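Local coordinates for single-strand DNA-binding protein (Agrobacterium tumefaciens, PDB 3BTP) that binds single-stranded DNA of any sequence and mediates nuclear uptake of the transferred T-DNA strand during plant transformation, at residues D115-V120 against T131-L136; S148-R153 against M206-T211; R365-S370 against N460-P465; R449-I454 against G493-V498. One frame throughout, in Å; residues are numbered along the deposited sequence.

Interaction 1 of 4, residues D115-V120 against T131-L136; sequences DEYILV and TTKCNL
L119 and T131 form a hydrogen-bonded antiparallel pair, L119 N giving to T131 O and T131 N to L119 O, each bond 2.9 Å long, and beside them I118 and T132 make a non-hydrogen-bonded pair with CA atoms 4.2 Å apart. A further backbone bond, K133 N to Y117 O, carries the pairing one residue beyond T132, at the first residue of the 3-10 segment 133-135. K133 has the largest share of the buried surface. Its side chain crosses that of Y117 at about a right angle and sets CB over the middle of the ring, 3.7 Å from the centroid and 12° off the normal, a CH-pi contact. Y117 CG lies between the backbone N and the carbonyl carbon (chi1 73°), which starts the ring on the K133 side. The two segments belong to a beta hairpin, strands 117-124 and 127-132, and the second strand is the outermost on its side of a four-stranded antiparallel sheet. Past the ring, the lysine chain runs on to a short salt bridge of 2.5 Å between K133 NZ and E116 OE2, which meets the oxygen on its anti side; E116 OE1 is paired with R112. L136, just after the 3-10 segment, turns back to the same side: its CD1 lies 3.7 Å from Y117 OH, and its CD2 touches L119 CD1 at 4.1 Å. F145 of helix 142-147 also packs on Y117 and L119. On the face that carries I118 and T132, the T132 methyl CG2 rests 3.4 Å from D115 CA, while T132 OG1 is bonded to N270 O.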
loop_
_atom_site.group_PDB
_atom_site.type_symbol
_atom_site.label_atom_id
_atom_site.label_comp_id
_atom_site.label_asym_id
_atom_site.label_seq_id
_atom_site.Cartn_x
_atom_site.Cartn_y
_atom_site.Cartn_z
ATOM N N ASP A 115 -0.917 -7.723 19.891
ATOM C CA ASP A 115 -1.294 -8.407 18.669
ATOM C C ASP A 115 -0.211 -8.330 17.584
ATOM O O ASP A 115 -0.499 -8.427 16.398
ATOM C CB ASP A 115 -2.640 -7.814 18.170
ATOM C CG ASP A 115 -2.519 -6.346 17.724
ATOM O OD1 ASP A 115 -1.397 -5.849 17.832
ATOM O OD2 ASP A 115 -3.514 -5.705 17.251
ATOM N N GLU A 116 1.041 -8.175 17.993
ATOM C CA GLU A 116 2.180 -7.990 17.075
ATOM C C GLU A 116 2.510 -9.283 16.265
ATOM O O GLU A 116 3.259 -9.237 15.272
ATOM C CB GLU A 116 3.402 -7.479 17.880
ATOM C CG GLU A 116 4.003 -8.488 18.921
ATOM C CD GLU A 116 5.398 -8.005 19.556
ATOM O OE1 GLU A 116 6.063 -7.023 19.088
ATOM O OE2 GLU A 116 5.833 -8.639 20.541
ATOM N N TYR A 117 1.996 -10.444 16.750
ATOM C CA TYR A 117 1.930 -11.645 15.935
ATOM C C TYR A 117 0.678 -12.473 16.211
ATOM O O TYR A 117 0.019 -12.340 17.274
ATOM C CB TYR A 117 3.264 -12.476 15.885
ATOM C CG TYR A 117 3.576 -13.238 17.176
ATOM C CD1 TYR A 117 2.994 -14.499 17.428
ATOM C CD2 TYR A 117 4.406 -12.660 18.169
ATOM C CE1 TYR A 117 3.238 -15.195 18.612
ATOM C CE2 TYR A 117 4.696 -13.352 19.334
ATOM C CZ TYR A 117 4.095 -14.611 19.559
ATOM O OH TYR A 117 4.350 -15.268 20.725
ATOM N N ILE A 118 0.343 -13.276 15.202
ATOM C CA ILE A 118 -0.687 -14.270 15.258
ATOM C C ILE A 118 -0.051 -15.622 14.835
ATOM O O ILE A 118 0.693 -15.683 13.854
ATOM C CB ILE A 118 -1.852 -13.913 14.307
ATOM C CG1 ILE A 118 -2.459 -12.519 14.627
ATOM C CG2 ILE A 118 -2.917 -15.001 14.310
ATOM C CD1 ILE A 118 -3.398 -12.009 13.581
ATOM N N LEU A 119 -0.359 -16.697 15.567
ATOM C CA LEU A 119 0.089 -18.050 15.206
ATOM C C LEU A 119 -1.031 -18.778 14.524
ATOM O O LEU A 119 -2.119 -18.925 15.105
ATOM C CB LEU A 119 0.524 -18.861 16.470
ATOM C CG LEU A 119 1.869 -18.392 17.076
ATOM C CD1 LEU A 119 2.311 -19.423 18.129
ATOM C CD2 LEU A 119 3.041 -18.182 16.011
ATOM N N VAL A 120 -0.808 -19.193 13.278
ATOM C CA VAL A 120 -1.876 -19.896 12.553
ATOM C C VAL A 120 -1.557 -21.380 12.450
ATOM O O VAL A 120 -0.418 -21.760 12.212
ATOM C CB VAL A 120 -2.156 -19.324 11.125
ATOM C CG1 VAL A 120 -3.452 -19.958 10.532
ATOM C CG2 VAL A 120 -2.246 -17.775 11.156
ATOM N N THR A 131 -4.198 -18.020 16.873
ATOM C CA THR A 131 -4.188 -17.337 18.167
ATOM C C THR A 131 -3.225 -16.164 18.247
ATOM O O THR A 131 -2.077 -16.235 17.860
ATOM C CB THR A 131 -4.218 -18.316 19.447
ATOM O OG1 THR A 131 -3.328 -17.881 20.472
ATOM C CG2 THR A 131 -3.960 -19.688 19.079
ATOM N N THR A 132 -3.773 -15.045 18.667
ATOM C CA THR A 132 -2.973 -13.847 18.807
ATOM C C THR A 132 -1.993 -14.014 19.947
ATOM O O THR A 132 -2.331 -14.647 20.966
ATOM C CB THR A 132 -3.902 -12.623 19.054
ATOM O OG1 THR A 132 -4.866 -12.603 17.993
ATOM C CG2 THR A 132 -3.105 -11.308 19.031
ATOM N N LYS A 133 -0.822 -13.425 19.818
ATOM C CA LYS A 133 0.183 -13.523 20.856
ATOM C C LYS A 133 -0.384 -13.388 22.295
ATOM O O LYS A 133 -0.130 -14.261 23.142
ATOM C CB LYS A 133 1.297 -12.477 20.613
ATOM C CG LYS A 133 2.065 -12.023 21.927
ATOM C CD LYS A 133 3.097 -10.892 21.679
ATOM C CE LYS A 133 4.264 -11.072 22.634
ATOM N NZ LYS A 133 5.315 -9.960 22.629
ATOM N N CYS A 134 -1.161 -12.334 22.567
ATOM C CA CYS A 134 -1.681 -12.086 23.947
ATOM C C CYS A 134 -2.688 -13.135 24.474
ATOM O O CYS A 134 -2.997 -13.105 25.671
ATOM C CB CYS A 134 -2.368 -10.704 24.041
ATOM S SG CYS A 134 -3.841 -10.578 22.909
ATOM N N ASN A 135 -3.248 -13.981 23.589
ATOM C CA ASN A 135 -4.231 -15.024 23.957
ATOM C C ASN A 135 -3.589 -16.405 24.143
ATOM O O ASN A 135 -4.263 -17.332 24.563
ATOM C CB ASN A 135 -5.360 -15.133 22.923
ATOM C CG ASN A 135 -6.317 -13.924 22.955
ATOM O OD1 ASN A 135 -6.339 -13.159 23.909
ATOM N ND2 ASN A 135 -7.142 -13.787 21.933
ATOM N N LEU A 136 -2.314 -16.560 23.801
ATOM C CA LEU A 136 -1.661 -17.861 23.988
ATOM C C LEU A 136 -1.661 -18.334 25.455
ATOM O O LEU A 136 -1.177 -17.626 26.317
ATOM C CB LEU A 136 -0.219 -17.859 23.460
ATOM C CG LEU A 136 0.038 -17.800 21.941
ATOM C CD1 LEU A 136 1.474 -17.352 21.763
ATOM C CD2 LEU A 136 -0.231 -19.087 21.336
#

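Interaction 2 of 4, residues S148-R153 against M206-T211; sequences SCRLYR and MGITGT
R150 lays one face of its guanidinium over the peptide of G210, with CZ only 3.0 Å from G210 O. The angles at NE, NH1 and NH2 are all too poor for a hydrogen bond to that oxygen, so the carbonyl meets the flat cation from above rather than through its N-H groups. Strand 149-153, which carries R150, is an inner strand of a four-stranded antiparallel sheet, and segment 206-211, which follows the long helix 186-206, touches it through the side chains of R150 and Y152. The N-H groups are used on other partners, NH1 on F145 O and NH2 on D212 O, which fix the rotation of the group. A bend about the CG-CD bond (chi3 -57°) places NE 3.3 Å from G210 O, on the side of the group that this carbonyl covers. NE also points to Y152 OH, although the position of that hydroxyl is less certain.

Y152 is met by two side chains of 206-211. M206 crosses it at about a right angle in a Met-aromatic contact: SD lies 5.3 Å from the ring centroid and 83° off its normal, hence at the edge, while CE comes within 3.9 Å of Y152 CD1. H203 and W199 of helix 186-206 add ring contacts of their own to Y152. I208 bridges both strand residues. Its CD1 meets Y152 CE1 tip to tip at 3.8 Å, and its CG2 branch sits 4.0 Å from R150 CD.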
loop_
_atom_site.group_PDB
_atom_site.type_symbol
_atom_site.label_atom_id
_atom_site.label_comp_id
_atom_site.label_asym_id
_atom_site.label_seq_id
_atom_site.Cartn_x
_atom_site.Cartn_y
_atom_site.Cartn_z
ATOM N N SER A 148 3.977 -23.548 12.838
ATOM C CA SER A 148 2.897 -22.576 12.561
ATOM C C SER A 148 3.216 -21.722 11.341
ATOM O O SER A 148 4.400 -21.484 11.034
ATOM C CB SER A 148 2.688 -21.616 13.767
ATOM O OG SER A 148 2.410 -22.368 14.917
ATOM N N CYS A 149 2.153 -21.220 10.694
ATOM C CA CYS A 149 2.258 -19.965 9.944
ATOM C C CYS A 149 2.292 -18.718 10.906
ATOM O O CYS A 149 1.286 -18.366 11.526
ATOM C CB CYS A 149 1.149 -19.816 8.879
ATOM S SG CYS A 149 1.490 -18.383 7.835
ATOM N N ARG A 150 3.454 -18.071 11.040
ATOM C CA ARG A 150 3.585 -16.901 11.915
ATOM C C ARG A 150 3.269 -15.572 11.176
ATOM O O ARG A 150 3.908 -15.224 10.172
ATOM C CB ARG A 150 5.008 -16.854 12.506
ATOM C CG ARG A 150 5.450 -18.116 13.273
ATOM C CD ARG A 150 6.783 -17.851 14.058
ATOM N NE ARG A 150 7.902 -17.409 13.205
ATOM C CZ ARG A 150 8.754 -18.191 12.511
ATOM N NH1 ARG A 150 8.654 -19.520 12.555
ATOM N NH2 ARG A 150 9.756 -17.627 11.796
ATOM N N LEU A 151 2.304 -14.819 11.673
ATOM C CA LEU A 151 1.914 -13.584 10.987
ATOM C C LEU A 151 2.415 -12.394 11.824
ATOM O O LEU A 151 2.118 -12.363 12.988
ATOM C CB LEU A 151 0.386 -13.558 10.761
ATOM C CG LEU A 151 -0.221 -14.514 9.701
ATOM C CD1 LEU A 151 -1.742 -14.358 9.532
ATOM C CD2 LEU A 151 0.406 -14.337 8.261
ATOM N N TYR A 152 3.256 -11.501 11.241
ATOM C CA TYR A 152 3.817 -10.324 11.960
ATOM C C TYR A 152 3.056 -9.031 11.564
ATOM O O TYR A 152 2.911 -8.758 10.375
ATOM C CB TYR A 152 5.284 -10.165 11.609
ATOM C CG TYR A 152 6.084 -11.398 11.864
ATOM C CD1 TYR A 152 6.624 -11.634 13.131
ATOM C CD2 TYR A 152 6.273 -12.363 10.863
ATOM C CE1 TYR A 152 7.323 -12.782 13.392
ATOM C CE2 TYR A 152 6.979 -13.528 11.109
ATOM C CZ TYR A 152 7.519 -13.708 12.374
ATOM O OH TYR A 152 8.269 -14.810 12.644
ATOM N N ARG A 153 2.582 -8.274 12.533
ATOM C CA ARG A 153 1.832 -7.038 12.290
ATOM C C ARG A 153 2.853 -5.967 11.843
ATOM O O ARG A 153 3.916 -5.856 12.445
ATOM C CB ARG A 153 1.157 -6.583 13.573
ATOM C CG ARG A 153 0.107 -5.467 13.368
ATOM C CD ARG A 153 -0.319 -4.812 14.734
ATOM N NE ARG A 153 -1.295 -3.722 14.503
ATOM C CZ ARG A 153 -2.600 -3.884 14.246
ATOM N NH1 ARG A 153 -3.164 -5.102 14.241
ATOM N NH2 ARG A 153 -3.374 -2.811 14.031
ATOM N N MET A 206 10.369 -10.172 20.683
ATOM C CA MET A 206 8.985 -10.689 20.663
ATOM C C MET A 206 8.847 -12.016 21.475
ATOM O O MET A 206 7.728 -12.478 21.764
ATOM C CB MET A 206 8.474 -10.884 19.214
ATOM C CG MET A 206 8.314 -9.565 18.336
ATOM S SD MET A 206 7.561 -9.902 16.628
ATOM C CE MET A 206 9.090 -10.314 15.883
ATOM N N GLY A 207 9.970 -12.626 21.818
ATOM C CA GLY A 207 9.953 -13.869 22.590
ATOM C C GLY A 207 9.732 -15.122 21.766
ATOM O O GLY A 207 9.383 -16.165 22.310
ATOM N N ILE A 208 9.943 -15.025 20.449
ATOM C CA ILE A 208 9.753 -16.143 19.517
ATOM C C ILE A 208 11.047 -16.953 19.398
ATOM O O ILE A 208 12.064 -16.424 19.003
ATOM C CB ILE A 208 9.279 -15.599 18.081
ATOM C CG1 ILE A 208 7.989 -14.793 18.213
ATOM C CG2 ILE A 208 9.113 -16.705 17.081
ATOM C CD1 ILE A 208 7.418 -14.236 16.919
ATOM N N THR A 209 11.018 -18.248 19.659
ATOM C CA THR A 209 12.247 -19.055 19.532
ATOM C C THR A 209 12.390 -19.869 18.242
ATOM O O THR A 209 13.474 -20.332 17.921
ATOM C CB THR A 209 12.381 -20.002 20.736
ATOM O OG1 THR A 209 11.140 -20.690 20.931
ATOM C CG2 THR A 209 12.745 -19.226 22.011
ATOM N N GLY A 210 11.294 -20.077 17.510
ATOM C CA GLY A 210 11.348 -20.655 16.182
ATOM C C GLY A 210 11.303 -19.520 15.151
ATOM O O GLY A 210 10.269 -18.869 14.958
ATOM N N THR A 211 12.460 -19.294 14.538
ATOM C CA THR A 211 12.790 -18.125 13.748
ATOM C C THR A 211 13.110 -18.467 12.290
ATOM O O THR A 211 13.697 -17.610 11.588
ATOM C CB THR A 211 14.031 -17.344 14.276
ATOM O OG1 THR A 211 15.216 -18.118 14.079
ATOM C CG2 THR A 211 13.908 -16.840 15.713
#

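Interaction 3 of 4, residues R365-S370 against N460-P465; sequences RDRHVS and NLREVP
E463 and R365, with 80 and 77 Å² covered, and N460 with 73 Å² mark the two ends of this contact. The carboxylate of E463 accepts D366 N on OE2 at 2.7 Å, the donor lying on the anti side and 29° out of plane. The same oxygen is 3.4 Å from R365 CA. R365 extends past E463 without a salt bridge, NE being 4.1 Å from OE1, and lays one guanidinium face on P465 CB. At the other end, the N460 amide lies at the edge of the R367 guanidinium, while R462 covers one face of it: the two cations stack at 12° with centres 3.9 Å apart. Separate acids probably offset that repulsion, D466 for R462 and an acidic side chain of another protein's chain for R367. A water joins D366 O, R462 NE and E463 N. Between the ends, H368 and L461 form a hydrogen-bonded antiparallel pair, H368 N to L461 O at 3.1 Å. Strands 367-370 and 460-462 are neighbours in an eight-stranded barrel, flanked by 349-352 and 453-456 respectively, and S370 occupies the N-cap position of helix 371-377.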
loop_
_atom_site.group_PDB
_atom_site.type_symbol
_atom_site.label_atom_id
_atom_site.label_comp_id
_atom_site.label_asym_id
_atom_site.label_seq_id
_atom_site.Cartn_x
_atom_site.Cartn_y
_atom_site.Cartn_z
ATOM N N ARG A 365 13.044 15.531 -8.552
ATOM C CA ARG A 365 11.705 15.499 -9.151
ATOM C C ARG A 365 10.539 15.661 -8.151
ATOM O O ARG A 365 10.640 15.305 -6.985
ATOM C CB ARG A 365 11.520 14.235 -9.988
ATOM C CG ARG A 365 12.230 14.341 -11.332
ATOM C CD ARG A 365 12.114 13.103 -12.203
ATOM N NE ARG A 365 12.837 13.368 -13.458
ATOM C CZ ARG A 365 13.466 12.452 -14.191
ATOM N NH1 ARG A 365 13.460 11.170 -13.826
ATOM N NH2 ARG A 365 14.103 12.820 -15.309
ATOM N N ASP A 366 9.436 16.228 -8.622
ATOM C CA ASP A 366 8.222 16.327 -7.833
ATOM C C ASP A 366 7.625 14.964 -7.538
ATOM O O ASP A 366 7.728 14.057 -8.357
ATOM C CB ASP A 366 7.211 17.280 -8.465
ATOM C CG ASP A 366 7.677 18.709 -8.443
ATOM O OD1 ASP A 366 8.561 19.026 -7.620
ATOM O OD2 ASP A 366 7.216 19.543 -9.254
ATOM N N ARG A 367 7.041 14.813 -6.338
ATOM C CA ARG A 367 6.399 13.566 -5.961
ATOM C C ARG A 367 5.365 13.934 -4.948
ATOM O O ARG A 367 5.724 14.272 -3.825
ATOM C CB ARG A 367 7.410 12.529 -5.395
ATOM C CG ARG A 367 6.708 11.233 -4.993
ATOM C CD ARG A 367 7.604 10.028 -4.926
ATOM N NE ARG A 367 6.792 8.798 -4.676
ATOM C CZ ARG A 367 7.274 7.585 -4.353
ATOM N NH1 ARG A 367 8.583 7.367 -4.275
ATOM N NH2 ARG A 367 6.449 6.542 -4.213
ATOM N N HIS A 368 4.086 13.889 -5.352
ATOM C CA HIS A 368 2.988 14.411 -4.552
ATOM C C HIS A 368 2.247 13.254 -3.866
ATOM O O HIS A 368 1.735 12.371 -4.532
ATOM C CB HIS A 368 2.036 15.107 -5.558
ATOM C CG HIS A 368 2.625 16.326 -6.195
ATOM N ND1 HIS A 368 3.233 16.312 -7.433
ATOM C CD2 HIS A 368 2.719 17.597 -5.748
ATOM C CE1 HIS A 368 3.660 17.520 -7.729
ATOM N NE2 HIS A 368 3.346 18.324 -6.731
ATOM N N VAL A 369 2.161 13.243 -2.560
ATOM C CA VAL A 369 1.666 12.094 -1.908
ATOM C C VAL A 369 0.366 12.560 -1.324
ATOM O O VAL A 369 0.269 13.667 -0.734
ATOM C CB VAL A 369 2.678 11.520 -0.827
ATOM C CG1 VAL A 369 2.022 10.502 0.070
ATOM C CG2 VAL A 369 3.959 10.885 -1.518
ATOM N N SER A 370 -0.643 11.731 -1.489
ATOM C CA SER A 370 -1.946 11.956 -0.876
ATOM C C SER A 370 -1.828 12.299 0.618
ATOM O O SER A 370 -1.201 11.576 1.378
ATOM C CB SER A 370 -2.740 10.678 -1.024
ATOM O OG SER A 370 -3.955 10.801 -0.346
ATOM N N ASN A 460 -0.365 8.656 -4.910
ATOM C CA ASN A 460 0.589 9.670 -5.214
ATOM C C ASN A 460 0.579 10.011 -6.746
ATOM O O ASN A 460 0.128 9.210 -7.574
ATOM C CB ASN A 460 1.963 9.345 -4.607
ATOM C CG ASN A 460 2.765 8.241 -5.360
ATOM O OD1 ASN A 460 2.292 7.553 -6.276
ATOM N ND2 ASN A 460 4.016 8.133 -4.981
ATOM N N LEU A 461 1.012 11.236 -7.077
ATOM C CA LEU A 461 1.170 11.694 -8.434
ATOM C C LEU A 461 2.645 11.740 -8.697
ATOM O O LEU A 461 3.396 12.253 -7.902
ATOM C CB LEU A 461 0.561 13.077 -8.623
ATOM C CG LEU A 461 -0.974 13.378 -8.392
ATOM C CD1 LEU A 461 -1.927 12.234 -8.597
ATOM C CD2 LEU A 461 -1.244 13.885 -7.120
ATOM N N ARG A 462 3.036 11.218 -9.869
ATOM C CA ARG A 462 4.419 11.123 -10.305
ATOM C C ARG A 462 4.652 11.845 -11.639
ATOM O O ARG A 462 3.759 11.995 -12.465
ATOM C CB ARG A 462 4.794 9.645 -10.413
ATOM C CG ARG A 462 4.561 8.807 -9.156
ATOM C CD ARG A 462 5.418 9.149 -7.915
ATOM N NE ARG A 462 6.889 9.293 -8.168
ATOM C CZ ARG A 462 7.743 8.254 -8.140
ATOM N NH1 ARG A 462 7.325 7.056 -7.884
ATOM N NH2 ARG A 462 9.029 8.405 -8.374
ATOM N N GLU A 463 5.855 12.351 -11.807
ATOM C CA GLU A 463 6.363 12.836 -13.070
ATOM C C GLU A 463 6.470 11.696 -14.066
ATOM O O GLU A 463 6.700 10.538 -13.718
ATOM C CB GLU A 463 7.736 13.500 -12.838
ATOM C CG GLU A 463 7.663 14.782 -12.048
ATOM C CD GLU A 463 8.882 15.699 -12.261
ATOM O OE1 GLU A 463 9.449 15.610 -13.406
ATOM O OE2 GLU A 463 9.237 16.521 -11.307
ATOM N N VAL A 464 6.300 12.028 -15.332
ATOM C CA VAL A 464 6.298 10.973 -16.370
ATOM C C VAL A 464 7.615 10.110 -16.389
ATOM O O VAL A 464 7.526 8.865 -16.431
ATOM C CB VAL A 464 6.024 11.562 -17.767
ATOM C CG1 VAL A 464 6.160 10.495 -18.816
ATOM C CG2 VAL A 464 4.663 12.256 -17.821
ATOM N N PRO A 465 8.818 10.759 -16.423
ATOM C CA PRO A 465 10.063 9.943 -16.382
ATOM C C PRO A 465 10.300 9.063 -15.153
ATOM O O PRO A 465 11.244 8.296 -15.164
ATOM C CB PRO A 465 11.188 10.981 -16.472
ATOM C CG PRO A 465 10.545 12.310 -16.221
ATOM C CD PRO A 465 9.107 12.201 -16.629
HETATM O O HOH W 1 7.784 11.647 -9.327
#

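Interaction 4 of 4, residues R449-I454 against G493-V498; sequences RQAAVI and GTYTNV
The Y495 ring carries I454 on one face, with CD1 3.9 Å from the centroid and 4° off the normal, a CH-pi contact over the centre. At its edge, near the ring plane, lie the carbonyl oxygens of A451 and A452. The amide of Q450 approaches obliquely, its plane turned 23° from that of the ring. The two segments belong to a closed antiparallel barrel, in which strands 453-456 and 494-497 are separated by strand 480-485; the tyrosine reaches across and also touches A483 of that strand. Both I454 and Y495 also pack on Q397 of strand 396-399, consistent with a position inside the barrel.

I454 crosses the ring at about a right angle. Its CG1 lies between the backbone N and the carbonyl carbon (chi1 64°), which brings it to 3.9 Å from Y495 CD1. The hydroxyl ties the ring down: Y495 OH gives to A451 O at 2.6 Å, in the carbonyl plane and on a lone pair. A451 N is hydrogen-bonded to D366 OD2, so both polar backbone atoms of A451 have partners. Q450 stretches toward G493, where its NE2 makes a weak bond of 3.1 Å to G493 O. Q450 and Y495 reach toward each other tip to tip, and Q450 CG comes within 3.1 Å of Y495 OH.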
loop_
_atom_site.group_PDB
_atom_site.type_symbol
_atom_site.label_atom_id
_atom_site.label_comp_id
_atom_site.label_asym_id
_atom_site.label_seq_id
_atom_site.Cartn_x
_atom_site.Cartn_y
_atom_site.Cartn_z
ATOM N N ARG A 449 8.758 26.213 -12.002
ATOM C CA ARG A 449 9.554 25.084 -11.548
ATOM C C ARG A 449 8.822 23.716 -11.638
ATOM O O ARG A 449 9.438 22.697 -11.935
ATOM C CB ARG A 449 10.068 25.328 -10.142
ATOM C CG ARG A 449 11.319 24.447 -9.813
ATOM C CD ARG A 449 11.522 24.309 -8.270
ATOM N NE ARG A 449 12.129 25.498 -7.650
ATOM C CZ ARG A 449 11.467 26.494 -7.045
ATOM N NH1 ARG A 449 10.129 26.500 -6.962
ATOM N NH2 ARG A 449 12.166 27.503 -6.511
ATOM N N GLN A 450 7.527 23.712 -11.394
ATOM C CA GLN A 450 6.790 22.473 -11.289
ATOM C C GLN A 450 6.819 21.588 -12.584
ATOM O O GLN A 450 6.939 22.078 -13.681
ATOM C CB GLN A 450 5.404 22.774 -10.721
ATOM C CG GLN A 450 4.418 23.212 -11.682
ATOM C CD GLN A 450 3.355 24.016 -11.028
ATOM O OE1 GLN A 450 3.568 24.533 -9.935
ATOM N NE2 GLN A 450 2.207 24.169 -11.689
ATOM N N ALA A 451 6.856 20.276 -12.442
ATOM C CA ALA A 451 6.746 19.415 -13.625
ATOM C C ALA A 451 5.535 19.785 -14.559
ATOM O O ALA A 451 4.452 20.213 -14.094
ATOM C CB ALA A 451 6.654 17.998 -13.192
ATOM N N ALA A 452 5.731 19.607 -15.865
ATOM C CA ALA A 452 4.698 19.944 -16.858
ATOM C C ALA A 452 3.497 18.970 -16.882
ATOM O O ALA A 452 2.419 19.320 -17.236
ATOM C CB ALA A 452 5.340 20.044 -18.259
ATOM N N VAL A 453 3.729 17.744 -16.443
ATOM C CA VAL A 453 2.723 16.703 -16.414
ATOM C C VAL A 453 2.955 16.000 -15.104
ATOM O O VAL A 453 4.102 15.817 -14.686
ATOM C CB VAL A 453 2.935 15.696 -17.522
ATOM C CG1 VAL A 453 1.894 14.537 -17.434
ATOM C CG2 VAL A 453 2.965 16.366 -18.892
ATOM N N ILE A 454 1.866 15.701 -14.400
ATOM C CA ILE A 454 1.907 14.724 -13.353
ATOM C C ILE A 454 0.922 13.569 -13.566
ATOM O O ILE A 454 -0.114 13.742 -14.143
ATOM C CB ILE A 454 1.870 15.391 -11.921
ATOM C CG1 ILE A 454 0.580 16.127 -11.650
ATOM C CG2 ILE A 454 3.083 16.357 -11.754
ATOM C CD1 ILE A 454 0.589 16.687 -10.293
ATOM N N GLY A 493 0.329 27.634 -12.178
ATOM C CA GLY A 493 0.473 26.860 -10.959
ATOM C C GLY A 493 -0.560 25.750 -10.857
ATOM O O GLY A 493 -0.361 24.817 -10.073
ATOM N N THR A 494 -1.664 25.825 -11.630
ATOM C CA THR A 494 -2.628 24.743 -11.503
ATOM C C THR A 494 -2.259 23.561 -12.398
ATOM O O THR A 494 -1.437 23.681 -13.302
ATOM C CB THR A 494 -4.096 25.245 -11.689
ATOM O OG1 THR A 494 -4.304 25.639 -13.039
ATOM C CG2 THR A 494 -4.422 26.443 -10.739
ATOM N N TYR A 495 -2.863 22.416 -12.108
ATOM C CA TYR A 495 -2.816 21.277 -12.941
ATOM C C TYR A 495 -4.261 20.892 -13.248
ATOM O O TYR A 495 -5.070 20.769 -12.334
ATOM C CB TYR A 495 -2.222 20.051 -12.207
ATOM C CG TYR A 495 -0.728 20.096 -12.086
ATOM C CD1 TYR A 495 0.074 19.684 -13.138
ATOM C CD2 TYR A 495 -0.124 20.616 -10.904
ATOM C CE1 TYR A 495 1.475 19.734 -13.040
ATOM C CE2 TYR A 495 1.240 20.672 -10.787
ATOM C CZ TYR A 495 2.028 20.276 -11.873
ATOM O OH TYR A 495 3.390 20.334 -11.747
ATOM N N THR A 496 -4.517 20.516 -14.496
ATOM C CA THR A 496 -5.860 20.218 -14.928
ATOM C C THR A 496 -5.778 18.905 -15.702
ATOM O O THR A 496 -4.808 18.689 -16.409
ATOM C CB THR A 496 -6.485 21.377 -15.762
ATOM O OG1 THR A 496 -6.656 22.501 -14.919
ATOM C CG2 THR A 496 -7.914 21.040 -16.259
ATOM N N ASN A 497 -6.776 18.036 -15.514
ATOM C CA ASN A 497 -6.886 16.674 -16.166
ATOM C C ASN A 497 -6.833 16.826 -17.704
ATOM O O ASN A 497 -7.429 17.765 -18.236
ATOM C CB ASN A 497 -8.278 16.209 -15.714
ATOM C CG ASN A 497 -8.699 14.802 -16.119
ATOM O OD1 ASN A 497 -8.074 14.058 -16.913
ATOM N ND2 ASN A 497 -9.864 14.429 -15.563
ATOM N N VAL A 498 -6.149 15.916 -18.423
ATOM C CA VAL A 498 -6.190 15.935 -19.898
ATOM C C VAL A 498 -7.612 15.905 -20.494
ATOM O O VAL A 498 -7.839 16.560 -21.515
ATOM C CB VAL A 498 -5.247 14.887 -20.638
ATOM C CG1 VAL A 498 -3.862 15.441 -20.873
ATOM C CG2 VAL A 498 -5.172 13.593 -19.976
#

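In the fold
The four contacts form two pairs. Interactions 1 and 2 have centres 9 Å apart and share a sheet: strands 117-124 and 149-153 are adjacent, with I118 O 2.8 Å from L151 N, and Y117 also packs on I208. Interactions 3 and 4, centres 11 Å apart, share the barrel through the neighbouring strands 453-456 and 460-462; E463 packs on A451, and V464 CG2 lies 3.6 Å from V453 CG1. The pairs lie on opposite sides of the chain's centre, with interactions 1 and 3 about 38 Å apart between centres. Interaction 3 also reaches another protein's chain, through R367, V369 and N460.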